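Long-range contacts in pseudouridine synthase (Pyrococcus abyssi, PDB 2AUS), which probably isomerises uridine to pseudouridine in RNA, as the archaeal Cbf5 member of the TruB family of pseudouridine synthases: residues I14-I19 / H249-W254; K245-L250 / L286-T291; A279-G284 / M304-M309. All coordinates share one frame; numbering follows the deposited sequence.

All three contacts gather around the sheet of the PUA domain, but at different depths. Contact 2 is the buried one: a turn presses apolar side chains against strand 286-291. Contact 1 lies at the surface, where the N-terminal segment 14-19 meets strand 252-255 and the residues leading into it through one arginine-carbonyl bond and a little apolar packing. Contact 3, partly buried, fastens the loop 279-284 to the start of helix 306-311 by two hydrogen bonds. Contacts 1 and 2 share H249 and L250, and their strands 252-255 and 286-291 are neighbours in the sheet. Contacts 1 and 3 meet where E17 O bonds to A279 N and I253 packs against I281 and M309.

Contact 1: I14-I19 / H249-W254; sequences IKREVI and HLPKIW
The guanidinium of R16 lies with one face against the backbone at the start of P251, whose N sits over the middle of the group, 3.7 Å from R16 CZ. At its edge, close to the guanidinium plane, is the carbonyl oxygen of H249. R16 NH2 donates to H249 O at 2.6 Å, with a fairly straight N-H...O angle of 160°, although the donor stands above the carbonyl plane. The P251 ring adds an apolar flank, its CG 3.8 Å from R16 NE. The arginine reaches this place because its CG is anti to the carbonyl carbon (chi1 -54°) and the chain runs extended to NE; a last turn (chi4 65°) swings the guanidinium face onto P251 N.

The second flat group, the W254 indole, carries K252 CB over one face, offset toward the rim. V18 approaches the ring obliquely, its CG2 4.1 Å from W254 CH2. K276 makes a cation-pi contact with the indole, whose polar end, NE1, donates a hydrogen bond to D294 OD1.

Strand 18-20 is the outermost strand of the PUA-domain sheet within this chain. V18 reaches past N278 of the intervening strand 274-278 to W254, while R16, in the loop before strand 18-20, spans to the H249-P251 backbone. The N278 side chain bridges the segments, bonding to E17 O and K252 N.

Across the two segments the cation of R16 meets neutral backbone rather than a carboxylate; its positive charge would be expected to polarise the H249 carbonyl and strengthen this short bond at a surface site.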
ATOM      1  N   ILE A  14      23.258 -32.119   2.996  1.00 85.28           N
ATOM      2  CA  ILE A  14      23.888 -33.096   3.874  1.00 83.57           C
ATOM      3  C   ILE A  14      25.360 -32.741   4.090  1.00 81.57           C
ATOM      4  O   ILE A  14      26.104 -32.540   3.129  1.00 81.27           O
ATOM      5  CB  ILE A  14      23.796 -34.509   3.267  1.00 83.80           C
ATOM      6  CG1 ILE A  14      22.331 -34.846   2.975  1.00 83.74           C
ATOM      7  CG2 ILE A  14      24.411 -35.529   4.220  1.00 84.08           C
ATOM      8  CD1 ILE A  14      22.127 -36.170   2.265  1.00 83.86           C
ATOM      9  N   LYS A  15      25.767 -32.661   5.355  1.00 79.29           N
ATOM     10  CA  LYS A  15      27.146 -32.332   5.713  1.00 76.57           C
ATOM     11  C   LYS A  15      28.162 -33.087   4.865  1.00 73.35           C
ATOM     12  O   LYS A  15      28.176 -34.320   4.845  1.00 73.32           O
ATOM     13  CB  LYS A  15      27.412 -32.653   7.189  1.00 77.89           C
ATOM     14  CG  LYS A  15      26.675 -31.771   8.176  1.00 79.78           C
ATOM     15  CD  LYS A  15      27.034 -32.147   9.603  1.00 81.09           C
ATOM     16  CE  LYS A  15      26.422 -31.184  10.607  1.00 82.66           C
ATOM     17  NZ  LYS A  15      26.793 -31.541  12.009  1.00 83.43           N
ATOM     18  N   ARG A  16      29.013 -32.344   4.167  1.00 68.65           N
ATOM     19  CA  ARG A  16      30.039 -32.962   3.341  1.00 62.85           C
ATOM     20  C   ARG A  16      31.221 -33.326   4.227  1.00 58.44           C
ATOM     21  O   ARG A  16      31.459 -32.705   5.269  1.00 55.63           O
ATOM     22  CB  ARG A  16      30.515 -32.004   2.247  1.00 64.52           C
ATOM     23  CG  ARG A  16      29.414 -31.437   1.364  1.00 66.36           C
ATOM     24  CD  ARG A  16      30.011 -30.673   0.189  1.00 67.02           C
ATOM     25  NE  ARG A  16      28.991 -30.035  -0.637  1.00 67.52           N
ATOM     26  CZ  ARG A  16      28.202 -29.051  -0.217  1.00 67.91           C
ATOM     27  NH1 ARG A  16      28.316 -28.589   1.022  1.00 66.90           N
ATOM     28  NH2 ARG A  16      27.300 -28.528  -1.037  1.00 67.22           N
ATOM     29  N   GLU A  17      31.961 -34.338   3.803  1.00 53.60           N
ATOM     30  CA  GLU A  17      33.132 -34.796   4.529  1.00 50.16           C
ATOM     31  C   GLU A  17      34.255 -33.762   4.352  1.00 46.78           C
ATOM     32  O   GLU A  17      34.342 -33.110   3.313  1.00 43.13           O
ATOM     33  CB  GLU A  17      33.548 -36.151   3.963  1.00 52.37           C
ATOM     34  CG  GLU A  17      34.609 -36.886   4.732  1.00 58.12           C
ATOM     35  CD  GLU A  17      34.534 -38.376   4.475  1.00 60.39           C
ATOM     36  OE1 GLU A  17      33.539 -39.002   4.911  1.00 62.91           O
ATOM     37  OE2 GLU A  17      35.456 -38.921   3.834  1.00 61.95           O
ATOM     38  N   VAL A  18      35.092 -33.600   5.374  1.00 42.35           N
ATOM     39  CA  VAL A  18      36.206 -32.660   5.320  1.00 40.24           C
ATOM     40  C   VAL A  18      37.525 -33.430   5.298  1.00 40.83           C
ATOM     41  O   VAL A  18      37.749 -34.319   6.114  1.00 39.73           O
ATOM     42  CB  VAL A  18      36.214 -31.712   6.546  1.00 38.70           C
ATOM     43  CG1 VAL A  18      37.447 -30.819   6.502  1.00 37.21           C
ATOM     44  CG2 VAL A  18      34.955 -30.865   6.570  1.00 34.91           C
ATOM     45  N   ILE A  19      38.394 -33.086   4.357  1.00 40.73           N
ATOM     46  CA  ILE A  19      39.680 -33.748   4.247  1.00 43.02           C
ATOM     47  C   ILE A  19      40.795 -32.761   4.579  1.00 44.23           C
ATOM     48  O   ILE A  19      40.940 -31.728   3.924  1.00 41.45           O
ATOM     49  CB  ILE A  19      39.889 -34.306   2.827  1.00 44.96           C
ATOM     50  CG1 ILE A  19      38.736 -35.254   2.478  1.00 48.57           C
ATOM     51  CG2 ILE A  19      41.229 -35.029   2.739  1.00 45.56           C
ATOM     52  CD1 ILE A  19      38.816 -35.843   1.097  1.00 49.73           C
ATOM     53  N   HIS A 249      25.552 -24.109   2.419  1.00 46.83           N
ATOM     54  CA  HIS A 249      25.293 -25.263   1.569  1.00 47.55           C
ATOM     55  C   HIS A 249      26.329 -25.425   0.460  1.00 46.86           C
ATOM     56  O   HIS A 249      26.193 -26.297  -0.391  1.00 47.63           O
ATOM     57  CB  HIS A 249      23.885 -25.171   0.963  1.00 49.47           C
ATOM     58  CG  HIS A 249      22.786 -25.413   1.953  1.00 52.06           C
ATOM     59  ND1 HIS A 249      21.452 -25.267   1.637  1.00 52.88           N
ATOM     60  CD2 HIS A 249      22.824 -25.817   3.246  1.00 52.77           C
ATOM     61  CE1 HIS A 249      20.716 -25.574   2.690  1.00 51.61           C
ATOM     62  NE2 HIS A 249      21.523 -25.911   3.679  1.00 51.56           N
ATOM     63  N   LEU A 250      27.368 -24.596   0.466  1.00 45.30           N
ATOM     64  CA  LEU A 250      28.393 -24.696  -0.566  1.00 43.83           C
ATOM     65  C   LEU A 250      29.615 -25.482  -0.127  1.00 41.82           C
ATOM     66  O   LEU A 250      29.935 -25.545   1.056  1.00 42.46           O
ATOM     67  CB  LEU A 250      28.885 -23.313  -0.997  1.00 45.14           C
ATOM     68  CG  LEU A 250      27.945 -22.311  -1.658  1.00 46.07           C
ATOM     69  CD1 LEU A 250      28.768 -21.109  -2.090  1.00 45.65           C
ATOM     70  CD2 LEU A 250      27.246 -22.944  -2.843  1.00 45.27           C
ATOM     71  N   PRO A 251      30.311 -26.107  -1.088  1.00 41.41           N
ATOM     72  CA  PRO A 251      31.522 -26.881  -0.799  1.00 39.14           C
ATOM     73  C   PRO A 251      32.542 -25.825  -0.347  1.00 37.64           C
ATOM     74  O   PRO A 251      32.606 -24.734  -0.925  1.00 36.80           O
ATOM     75  CB  PRO A 251      31.900 -27.458  -2.164  1.00 41.35           C
ATOM     76  CG  PRO A 251      30.601 -27.483  -2.913  1.00 41.91           C
ATOM     77  CD  PRO A 251      29.971 -26.184  -2.520  1.00 41.02           C
ATOM     78  N   LYS A 252      33.337 -26.127   0.667  1.00 36.16           N
ATOM     79  CA  LYS A 252      34.294 -25.143   1.143  1.00 37.04           C
ATOM     80  C   LYS A 252      35.746 -25.566   1.085  1.00 35.37           C
ATOM     81  O   LYS A 252      36.057 -26.753   1.066  1.00 36.17           O
ATOM     82  CB  LYS A 252      33.951 -24.758   2.583  1.00 36.56           C
ATOM     83  CG  LYS A 252      32.579 -24.154   2.728  1.00 38.43           C
ATOM     84  CD  LYS A 252      32.189 -24.003   4.181  1.00 39.00           C
ATOM     85  CE  LYS A 252      30.772 -23.471   4.297  1.00 42.58           C
ATOM     86  NZ  LYS A 252      30.357 -23.329   5.717  1.00 45.30           N
ATOM     87  N   ILE A 253      36.626 -24.568   1.056  1.00 34.49           N
ATOM     88  CA  ILE A 253      38.070 -24.783   1.060  1.00 34.10           C
ATOM     89  C   ILE A 253      38.608 -23.834   2.126  1.00 33.61           C
ATOM     90  O   ILE A 253      38.425 -22.622   2.039  1.00 35.50           O
ATOM     91  CB  ILE A 253      38.712 -24.433  -0.303  1.00 35.63           C
ATOM     92  CG1 ILE A 253      38.131 -25.340  -1.392  1.00 33.16           C
ATOM     93  CG2 ILE A 253      40.250 -24.610  -0.225  1.00 31.04           C
ATOM     94  CD1 ILE A 253      38.600 -24.998  -2.797  1.00 36.35           C
ATOM     95  N   TRP A 254      39.244 -24.397   3.145  1.00 33.89           N
ATOM     96  CA  TRP A 254      39.798 -23.623   4.245  1.00 32.29           C
ATOM     97  C   TRP A 254      41.276 -23.335   3.984  1.00 30.14           C
ATOM     98  O   TRP A 254      42.058 -24.237   3.694  1.00 30.59           O
ATOM     99  CB  TRP A 254      39.608 -24.402   5.549  1.00 31.67           C
ATOM    100  CG  TRP A 254      38.178 -24.438   6.017  1.00 33.07           C
ATOM    101  CD1 TRP A 254      37.585 -23.571   6.892  1.00 32.65           C
ATOM    102  CD2 TRP A 254      37.179 -25.420   5.683  1.00 32.51           C
ATOM    103  NE1 TRP A 254      36.288 -23.956   7.129  1.00 32.86           N
ATOM    104  CE2 TRP A 254      36.010 -25.083   6.397  1.00 32.53           C
ATOM    105  CE3 TRP A 254      37.161 -26.549   4.841  1.00 33.12           C
ATOM    106  CZ2 TRP A 254      34.824 -25.845   6.316  1.00 33.87           C
ATOM    107  CZ3 TRP A 254      35.985 -27.311   4.755  1.00 32.91           C
ATOM    108  CH2 TRP A 254      34.828 -26.947   5.488  1.00 32.53           C
TER

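Contact 2: K245-L250 / L286-T291; sequences KAVEHL and LVAIMT
Four apolar approaches carry the interface, all made by V247 and L250. V247 faces the strand with its branch point: its CB stands 3.9 Å from A288 CB, and its CG2, in the crowded position between backbone N and carbonyl carbon, lies 4.1 Å from the same methyl. That CG2 also reaches M290 SD at 4.3 Å, a looser touch made by a methionine whose side chain coils back on itself at all three torsions.

L250 meets the strand nearer its start. CD1, anti to CA at the end of an extended side chain, comes 4.1 Å from L286 CG, the two leucines crossing obliquely. L286 places CG there by lying anti to its own backbone N (chi1 171°). L250 CD1 also reaches A288 CB at 4.3 Å, so the small alanine methyl is touched by both hydrophobic residues of the turn.

These two residues are the ends of a type I beta turn, V247 to L250. The connection that holds it runs between strand 241-242 of the catalytic part and strand 252-255 of the PUA sheet, and here it packs directly on a central strand of that sheet.

The bonds that fix the parts in contact are backbone ones. Within the turn, L250 N donates to V247 O at 2.9 Å, closing the turn, so that V247 and L250 both point toward the strand. On the strand, A288 is fixed by backbone bonds with P251 and I253 of the neighbouring segment. L299, from the next strand, 296-302, and A102 from a loop pack against both V247 and L250.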
ATOM      1  N   LYS A 245      26.448 -17.450   6.652  1.00 36.20           N
ATOM      2  CA  LYS A 245      25.222 -18.241   6.626  1.00 35.72           C
ATOM      3  C   LYS A 245      24.826 -18.547   5.180  1.00 36.26           C
ATOM      4  O   LYS A 245      24.303 -19.628   4.887  1.00 35.10           O
ATOM      5  CB  LYS A 245      24.094 -17.473   7.326  1.00 37.74           C
ATOM      6  CG  LYS A 245      22.712 -18.143   7.285  1.00 42.05           C
ATOM      7  CD  LYS A 245      22.643 -19.422   8.119  1.00 47.95           C
ATOM      8  CE  LYS A 245      21.212 -19.986   8.167  1.00 50.67           C
ATOM      9  NZ  LYS A 245      20.231 -18.953   8.657  1.00 54.52           N
ATOM     10  N   ALA A 246      25.087 -17.602   4.277  1.00 36.40           N
ATOM     11  CA  ALA A 246      24.728 -17.772   2.866  1.00 37.06           C
ATOM     12  C   ALA A 246      25.503 -18.834   2.102  1.00 38.18           C
ATOM     13  O   ALA A 246      25.061 -19.267   1.042  1.00 43.53           O
ATOM     14  CB  ALA A 246      24.836 -16.440   2.134  1.00 35.16           C
ATOM     15  N   VAL A 247      26.654 -19.256   2.611  1.00 39.19           N
ATOM     16  CA  VAL A 247      27.436 -20.277   1.908  1.00 37.61           C
ATOM     17  C   VAL A 247      27.451 -21.619   2.638  1.00 39.57           C
ATOM     18  O   VAL A 247      28.240 -22.509   2.309  1.00 37.39           O
ATOM     19  CB  VAL A 247      28.906 -19.826   1.684  1.00 36.63           C
ATOM     20  CG1 VAL A 247      28.935 -18.504   0.931  1.00 33.99           C
ATOM     21  CG2 VAL A 247      29.634 -19.706   3.016  1.00 32.06           C
ATOM     22  N   GLU A 248      26.573 -21.764   3.624  1.00 40.58           N
ATOM     23  CA  GLU A 248      26.490 -23.003   4.387  1.00 45.21           C
ATOM     24  C   GLU A 248      26.252 -24.252   3.538  1.00 46.05           C
ATOM     25  O   GLU A 248      26.696 -25.334   3.895  1.00 45.10           O
ATOM     26  CB  GLU A 248      25.397 -22.888   5.447  1.00 48.25           C
ATOM     27  CG  GLU A 248      25.940 -22.484   6.807  1.00 57.94           C
ATOM     28  CD  GLU A 248      24.855 -22.096   7.786  1.00 61.52           C
ATOM     29  OE1 GLU A 248      23.799 -22.765   7.803  1.00 61.35           O
ATOM     30  OE2 GLU A 248      25.074 -21.122   8.545  1.00 65.25           O
ATOM     31  N   HIS A 249      25.552 -24.109   2.419  1.00 46.83           N
ATOM     32  CA  HIS A 249      25.293 -25.263   1.569  1.00 47.55           C
ATOM     33  C   HIS A 249      26.329 -25.425   0.460  1.00 46.86           C
ATOM     34  O   HIS A 249      26.193 -26.297  -0.391  1.00 47.63           O
ATOM     35  CB  HIS A 249      23.885 -25.171   0.963  1.00 49.47           C
ATOM     36  CG  HIS A 249      22.786 -25.413   1.953  1.00 52.06           C
ATOM     37  ND1 HIS A 249      21.452 -25.267   1.637  1.00 52.88           N
ATOM     38  CD2 HIS A 249      22.824 -25.817   3.246  1.00 52.77           C
ATOM     39  CE1 HIS A 249      20.716 -25.574   2.690  1.00 51.61           C
ATOM     40  NE2 HIS A 249      21.523 -25.911   3.679  1.00 51.56           N
ATOM     41  N   LEU A 250      27.368 -24.596   0.466  1.00 45.30           N
ATOM     42  CA  LEU A 250      28.393 -24.696  -0.566  1.00 43.83           C
ATOM     43  C   LEU A 250      29.615 -25.482  -0.127  1.00 41.82           C
ATOM     44  O   LEU A 250      29.935 -25.545   1.056  1.00 42.46           O
ATOM     45  CB  LEU A 250      28.885 -23.313  -0.997  1.00 45.14           C
ATOM     46  CG  LEU A 250      27.945 -22.311  -1.658  1.00 46.07           C
ATOM     47  CD1 LEU A 250      28.768 -21.109  -2.090  1.00 45.65           C
ATOM     48  CD2 LEU A 250      27.246 -22.944  -2.843  1.00 45.27           C
ATOM     49  N   LEU A 286      31.074 -24.087  -7.834  1.00 47.80           N
ATOM     50  CA  LEU A 286      31.129 -22.831  -7.099  1.00 45.97           C
ATOM     51  C   LEU A 286      31.559 -23.237  -5.691  1.00 45.49           C
ATOM     52  O   LEU A 286      30.931 -24.094  -5.066  1.00 44.70           O
ATOM     53  CB  LEU A 286      29.747 -22.192  -7.054  1.00 44.92           C
ATOM     54  CG  LEU A 286      29.533 -20.970  -6.158  1.00 46.48           C
ATOM     55  CD1 LEU A 286      30.454 -19.832  -6.573  1.00 43.53           C
ATOM     56  CD2 LEU A 286      28.069 -20.545  -6.254  1.00 47.89           C
ATOM     57  N   VAL A 287      32.645 -22.650  -5.204  1.00 43.16           N
ATOM     58  CA  VAL A 287      33.121 -22.991  -3.875  1.00 41.46           C
ATOM     59  C   VAL A 287      33.316 -21.750  -3.032  1.00 40.49           C
ATOM     60  O   VAL A 287      33.459 -20.648  -3.553  1.00 40.61           O
ATOM     61  CB  VAL A 287      34.463 -23.761  -3.916  1.00 41.36           C
ATOM     62  CG1 VAL A 287      34.295 -25.049  -4.711  1.00 43.51           C
ATOM     63  CG2 VAL A 287      35.565 -22.884  -4.525  1.00 40.02           C
ATOM     64  N   ALA A 288      33.308 -21.939  -1.719  1.00 39.05           N
ATOM     65  CA  ALA A 288      33.518 -20.832  -0.803  1.00 37.43           C
ATOM     66  C   ALA A 288      34.880 -21.041  -0.152  1.00 34.85           C
ATOM     67  O   ALA A 288      35.147 -22.107   0.388  1.00 35.18           O
ATOM     68  CB  ALA A 288      32.417 -20.806   0.253  1.00 35.49           C
ATOM     69  N   ILE A 289      35.740 -20.030  -0.229  1.00 34.33           N
ATOM     70  CA  ILE A 289      37.069 -20.081   0.364  1.00 31.91           C
ATOM     71  C   ILE A 289      36.925 -19.528   1.776  1.00 32.37           C
ATOM     72  O   ILE A 289      36.434 -18.415   1.961  1.00 31.32           O
ATOM     73  CB  ILE A 289      38.054 -19.200  -0.400  1.00 34.75           C
ATOM     74  CG1 ILE A 289      38.174 -19.692  -1.852  1.00 34.46           C
ATOM     75  CG2 ILE A 289      39.393 -19.180   0.330  1.00 29.14           C
ATOM     76  CD1 ILE A 289      39.147 -18.894  -2.675  1.00 34.84           C
ATOM     77  N   MET A 290      37.371 -20.298   2.763  1.00 31.11           N
ATOM     78  CA  MET A 290      37.215 -19.899   4.154  1.00 32.38           C
ATOM     79  C   MET A 290      38.521 -19.772   4.909  1.00 32.09           C
ATOM     80  O   MET A 290      39.505 -20.440   4.584  1.00 33.64           O
ATOM     81  CB  MET A 290      36.356 -20.938   4.893  1.00 30.81           C
ATOM     82  CG  MET A 290      35.070 -21.379   4.176  1.00 33.45           C
ATOM     83  SD  MET A 290      33.808 -20.124   3.944  1.00 35.78           S
ATOM     84  CE  MET A 290      33.143 -19.955   5.586  1.00 32.95           C
ATOM     85  N   THR A 291      38.520 -18.930   5.938  1.00 32.71           N
ATOM     86  CA  THR A 291      39.703 -18.798   6.774  1.00 34.54           C
ATOM     87  C   THR A 291      39.553 -19.927   7.790  1.00 36.73           C
ATOM     88  O   THR A 291      38.487 -20.553   7.885  1.00 34.46           O
ATOM     89  CB  THR A 291      39.725 -17.512   7.612  1.00 34.02           C
ATOM     90  OG1 THR A 291      38.655 -17.566   8.567  1.00 34.35           O
ATOM     91  CG2 THR A 291      39.602 -16.258   6.738  1.00 31.32           C
TER

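Contact 3: A279-G284 / M304-M309; sequences AGIKKG and MSTQEM
Two hydrogen bonds link I281 to T306 in both directions. I281 N donates to T306 OG1 at 2.9 Å (153°), and T306 N returns a bond of 2.9 Å to I281 O from above the carbonyl plane. The same oxygen lies 3.1 Å from S305 CA in a CA-H...O contact. On the apolar side of I281, CG2 touches M309 CE at 3.8 Å, the two side chains crossing at about a right angle, while T306 CG2 rests 3.9 Å from A279 CA.

T306 OG1 lies anti to its carbonyl carbon, which brings it beside I281, and it is also hydrogen-bonded to N278 O at the end of strand 274-278. An alanine here would remove the hydroxyl shared by I281 N and N278 O and the methyl against A279, and would probably loosen the hold of the loop on the helix start.

Further out, S305 is the N-cap of helix 306-311, its OG accepting from E308 N at 3.3 Å. I253 packs on both I281 and M309, extending the apolar side toward the PUA sheet.

I281 O and S305 OG thus satisfy first-turn amides, and the partial positive charge of this helix end would favour both acceptors.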
ATOM      1  N   ALA A 279      35.031 -32.909   0.521  1.00 41.45           N
ATOM      2  CA  ALA A 279      35.225 -33.931  -0.490  1.00 43.64           C
ATOM      3  C   ALA A 279      34.215 -33.634  -1.588  1.00 43.96           C
ATOM      4  O   ALA A 279      33.336 -32.785  -1.425  1.00 44.74           O
ATOM      5  CB  ALA A 279      34.956 -35.309   0.101  1.00 41.07           C
ATOM      6  N   GLY A 280      34.344 -34.335  -2.708  1.00 47.09           N
ATOM      7  CA  GLY A 280      33.401 -34.168  -3.800  1.00 47.35           C
ATOM      8  C   GLY A 280      33.420 -32.878  -4.588  1.00 48.41           C
ATOM      9  O   GLY A 280      32.478 -32.611  -5.331  1.00 49.37           O
ATOM     10  N   ILE A 281      34.457 -32.063  -4.433  1.00 48.32           N
ATOM     11  CA  ILE A 281      34.516 -30.827  -5.206  1.00 48.36           C
ATOM     12  C   ILE A 281      35.068 -31.200  -6.570  1.00 49.20           C
ATOM     13  O   ILE A 281      35.996 -32.000  -6.671  1.00 50.46           O
ATOM     14  CB  ILE A 281      35.467 -29.781  -4.587  1.00 46.90           C
ATOM     15  CG1 ILE A 281      34.889 -29.240  -3.282  1.00 44.75           C
ATOM     16  CG2 ILE A 281      35.700 -28.644  -5.578  1.00 44.25           C
ATOM     17  CD1 ILE A 281      35.828 -28.270  -2.585  1.00 43.81           C
ATOM     18  N   LYS A 282      34.500 -30.630  -7.623  1.00 50.78           N
ATOM     19  CA  LYS A 282      34.991 -30.919  -8.957  1.00 53.95           C
ATOM     20  C   LYS A 282      35.103 -29.652  -9.781  1.00 53.61           C
ATOM     21  O   LYS A 282      34.349 -28.700  -9.583  1.00 52.51           O
ATOM     22  CB  LYS A 282      34.092 -31.952  -9.655  1.00 57.12           C
ATOM     23  CG  LYS A 282      32.600 -31.689  -9.556  1.00 61.62           C
ATOM     24  CD  LYS A 282      31.800 -32.864 -10.114  1.00 64.31           C
ATOM     25  CE  LYS A 282      32.146 -34.164  -9.384  1.00 66.52           C
ATOM     26  NZ  LYS A 282      31.458 -35.358  -9.965  1.00 68.14           N
ATOM     27  N   LYS A 283      36.072 -29.647 -10.692  1.00 54.05           N
ATOM     28  CA  LYS A 283      36.313 -28.507 -11.560  1.00 55.55           C
ATOM     29  C   LYS A 283      34.999 -27.894 -12.027  1.00 54.74           C
ATOM     30  O   LYS A 283      34.089 -28.610 -12.442  1.00 55.38           O
ATOM     31  CB  LYS A 283      37.144 -28.941 -12.769  1.00 58.29           C
ATOM     32  CG  LYS A 283      37.555 -27.794 -13.678  1.00 62.50           C
ATOM     33  CD  LYS A 283      38.249 -28.298 -14.933  1.00 64.89           C
ATOM     34  CE  LYS A 283      38.594 -27.147 -15.870  1.00 65.54           C
ATOM     35  NZ  LYS A 283      39.579 -26.214 -15.266  1.00 64.20           N
ATOM     36  N   GLY A 284      34.899 -26.570 -11.941  1.00 53.45           N
ATOM     37  CA  GLY A 284      33.689 -25.893 -12.362  1.00 52.29           C
ATOM     38  C   GLY A 284      32.727 -25.552 -11.236  1.00 53.28           C
ATOM     39  O   GLY A 284      31.903 -24.645 -11.377  1.00 52.63           O
ATOM     40  N   MET A 304      40.168 -27.435  -9.999  1.00 55.27           N
ATOM     41  CA  MET A 304      40.504 -28.843  -9.909  1.00 54.23           C
ATOM     42  C   MET A 304      39.567 -29.522  -8.922  1.00 53.01           C
ATOM     43  O   MET A 304      38.741 -28.868  -8.290  1.00 51.26           O
ATOM     44  CB  MET A 304      41.977 -29.044  -9.520  1.00 55.90           C
ATOM     45  CG  MET A 304      42.537 -28.103  -8.477  1.00 59.07           C
ATOM     46  SD  MET A 304      44.314 -28.410  -8.203  1.00 61.52           S
ATOM     47  CE  MET A 304      45.041 -27.408  -9.490  1.00 62.38           C
ATOM     48  N   SER A 305      39.680 -30.838  -8.814  1.00 52.19           N
ATOM     49  CA  SER A 305      38.829 -31.608  -7.917  1.00 51.48           C
ATOM     50  C   SER A 305      39.459 -31.699  -6.540  1.00 49.77           C
ATOM     51  O   SER A 305      40.637 -31.380  -6.362  1.00 48.34           O
ATOM     52  CB  SER A 305      38.640 -33.021  -8.463  1.00 51.70           C
ATOM     53  OG  SER A 305      39.884 -33.699  -8.488  1.00 54.41           O
ATOM     54  N   THR A 306      38.668 -32.146  -5.571  1.00 47.84           N
ATOM     55  CA  THR A 306      39.161 -32.299  -4.209  1.00 48.18           C
ATOM     56  C   THR A 306      40.412 -33.161  -4.204  1.00 49.87           C
ATOM     57  O   THR A 306      41.407 -32.825  -3.558  1.00 50.81           O
ATOM     58  CB  THR A 306      38.118 -32.978  -3.295  1.00 44.71           C
ATOM     59  OG1 THR A 306      37.044 -32.070  -3.031  1.00 43.12           O
ATOM     60  CG2 THR A 306      38.755 -33.394  -1.984  1.00 43.58           C
ATOM     61  N   GLN A 307      40.350 -34.277  -4.923  1.00 51.41           N
ATOM     62  CA  GLN A 307      41.466 -35.210  -4.988  1.00 53.62           C
ATOM     63  C   GLN A 307      42.725 -34.551  -5.537  1.00 52.25           C
ATOM     64  O   GLN A 307      43.817 -34.736  -5.001  1.00 51.74           O
ATOM     65  CB  GLN A 307      41.095 -36.422  -5.848  1.00 57.41           C
ATOM     66  CG  GLN A 307      42.098 -37.562  -5.757  1.00 62.62           C
ATOM     67  CD  GLN A 307      42.388 -37.963  -4.319  1.00 66.20           C
ATOM     68  OE1 GLN A 307      41.470 -38.205  -3.532  1.00 68.71           O
ATOM     69  NE2 GLN A 307      43.670 -38.037  -3.969  1.00 68.24           N
ATOM     70  N   GLU A 308      42.574 -33.794  -6.616  1.00 51.63           N
ATOM     71  CA  GLU A 308      43.714 -33.107  -7.207  1.00 53.43           C
ATOM     72  C   GLU A 308      44.297 -32.085  -6.233  1.00 52.53           C
ATOM     73  O   GLU A 308      45.517 -31.949  -6.117  1.00 52.27           O
ATOM     74  CB  GLU A 308      43.294 -32.428  -8.514  1.00 54.91           C
ATOM     75  CG  GLU A 308      43.442 -33.327  -9.730  1.00 60.56           C
ATOM     76  CD  GLU A 308      42.468 -32.993 -10.843  1.00 63.66           C
ATOM     77  OE1 GLU A 308      42.229 -31.792 -11.088  1.00 64.58           O
ATOM     78  OE2 GLU A 308      41.951 -33.941 -11.479  1.00 65.79           O
ATOM     79  N   MET A 309      43.428 -31.374  -5.521  1.00 50.76           N
ATOM     80  CA  MET A 309      43.892 -30.376  -4.565  1.00 51.05           C
ATOM     81  C   MET A 309      44.682 -31.017  -3.432  1.00 51.36           C
ATOM     82  O   MET A 309      45.614 -30.414  -2.889  1.00 50.39           O
ATOM     83  CB  MET A 309      42.711 -29.570  -4.013  1.00 49.45           C
ATOM     84  CG  MET A 309      42.141 -28.590  -5.024  1.00 50.37           C
ATOM     85  SD  MET A 309      40.838 -27.531  -4.376  1.00 52.50           S
ATOM     86  CE  MET A 309      39.453 -27.988  -5.429  1.00 51.76           C
TER